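PDB 2YJK: Afp from Microbacterium arborescens, which binds iron and, as a Dps-family protein, probably stores it inside a twelve-subunit cage of ferritin fold. Local coordinates for residues V36-Q41 with T94-P99. Numbering follows the deposited sequence.
Sequences VVNGKQ and TSTAVP
Asn38 and Thr96 meet tip to tip, the amide of Asn38 set against the branched end of the threonine: ND2 of Asn38 comes within 3.3 Å of CB of Thr96, while OD1 lies nearer the methyl CG2. No hydrogen bond joins the two: OG1 of Thr96, anti to its backbone N (chi1 -175°), accepts from N of Val98 at 2.9 Å to close an ST turn and also bonds Asp115; OD1 of Asn38 takes N-H from Val87 of the second subunit. Val98 then spreads its two methyls over the helix, CG2 3.6 Å from the carbonyl O of Asn38 and CG1 3.5 Å from CG of Gln41. Bending at chi2 (73°) turns the Gln41 chain, and its NE2 gives an almost straight bond (172°) to O of Pro99, 3.1 Å away, in the amide plane and on a carbonyl lone pair. OE1 of Gln41 accepts from Ser85 of the second subunit, and NE2 also donates to Ile83 O of that subunit, fixing the rotation of the amide. The contact thus lays the loop that runs from helix 87-92 to strand 103-104 against helix 15-45 of the ferritin-like bundle, with Val98 also resting on Ile112 of helix 105-130.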
# COMPACT_ATOMS: atom_id res chain seq x y z
N VAL C 36 -21.77 -19.01 5.52
CA VAL C 36 -21.70 -17.56 5.32
C VAL C 36 -22.96 -16.87 5.97
O VAL C 36 -22.84 -15.89 6.74
CB VAL C 36 -21.63 -17.18 3.80
CG1 VAL C 36 -21.93 -15.70 3.62
CG2 VAL C 36 -20.21 -17.51 3.20
N VAL C 37 -24.15 -17.40 5.65
CA VAL C 37 -25.38 -16.77 6.09
C VAL C 37 -25.63 -16.97 7.60
O VAL C 37 -25.90 -16.00 8.34
CB VAL C 37 -26.61 -17.28 5.27
CG1 VAL C 37 -27.90 -16.77 5.93
CG2 VAL C 37 -26.49 -16.81 3.78
N ASN C 38 -25.52 -18.21 8.06
CA ASN C 38 -25.71 -18.50 9.48
C ASN C 38 -24.58 -17.93 10.38
O ASN C 38 -24.81 -17.70 11.56
CB ASN C 38 -25.91 -20.02 9.68
CG ASN C 38 -27.15 -20.51 8.97
OD1 ASN C 38 -28.16 -19.80 8.97
ND2 ASN C 38 -27.08 -21.71 8.34
N GLY C 39 -23.38 -17.74 9.81
CA GLY C 39 -22.30 -17.18 10.53
C GLY C 39 -22.57 -15.68 10.70
O GLY C 39 -22.23 -15.08 11.74
N LYS C 40 -23.12 -15.05 9.66
CA LYS C 40 -23.46 -13.63 9.81
C LYS C 40 -24.53 -13.46 10.85
O LYS C 40 -24.42 -12.57 11.68
CB LYS C 40 -23.90 -12.98 8.51
CG LYS C 40 -22.72 -12.54 7.65
CD LYS C 40 -22.02 -11.25 8.25
CE LYS C 40 -21.23 -10.56 7.18
NZ LYS C 40 -20.38 -9.44 7.74
N GLN C 41 -25.53 -14.33 10.82
CA GLN C 41 -26.51 -14.40 11.86
C GLN C 41 -25.86 -14.44 13.24
O GLN C 41 -26.26 -13.67 14.07
CB GLN C 41 -27.45 -15.61 11.65
CG GLN C 41 -28.37 -15.92 12.85
CD GLN C 41 -29.54 -14.91 13.02
OE1 GLN C 41 -29.69 -13.95 12.24
NE2 GLN C 41 -30.33 -15.10 14.06
N THR C 94 -29.68 -28.09 3.83
CA THR C 94 -28.80 -27.58 4.84
C THR C 94 -29.57 -27.26 6.10
O THR C 94 -30.77 -26.98 6.02
CB THR C 94 -28.14 -26.29 4.21
OG1 THR C 94 -26.74 -26.39 4.27
CG2 THR C 94 -28.67 -25.04 4.80
N SER C 95 -28.92 -27.28 7.27
CA SER C 95 -29.65 -26.96 8.52
C SER C 95 -28.70 -26.33 9.52
O SER C 95 -27.52 -26.55 9.43
CB SER C 95 -30.31 -28.23 9.11
OG SER C 95 -29.33 -29.07 9.68
N THR C 96 -29.21 -25.54 10.46
CA THR C 96 -28.34 -24.83 11.41
C THR C 96 -28.80 -24.95 12.86
O THR C 96 -29.99 -25.01 13.14
CB THR C 96 -28.20 -23.28 11.04
OG1 THR C 96 -27.26 -22.66 11.92
CG2 THR C 96 -29.54 -22.54 11.15
N ALA C 97 -27.85 -24.97 13.79
CA ALA C 97 -28.19 -24.85 15.22
C ALA C 97 -28.09 -23.37 15.67
O ALA C 97 -28.32 -23.06 16.84
CB ALA C 97 -27.26 -25.71 16.05
N VAL C 98 -27.69 -22.44 14.79
CA VAL C 98 -27.50 -21.05 15.24
C VAL C 98 -28.88 -20.56 15.71
O VAL C 98 -29.84 -20.71 14.97
CB VAL C 98 -26.96 -20.15 14.12
CG1 VAL C 98 -27.08 -18.67 14.54
CG2 VAL C 98 -25.54 -20.59 13.63
N PRO C 99 -28.98 -19.98 16.93
CA PRO C 99 -30.29 -19.51 17.37
C PRO C 99 -30.87 -18.36 16.57
O PRO C 99 -30.14 -17.59 15.93
CB PRO C 99 -30.03 -19.03 18.83
CG PRO C 99 -28.83 -19.78 19.27
CD PRO C 99 -27.97 -19.87 18.00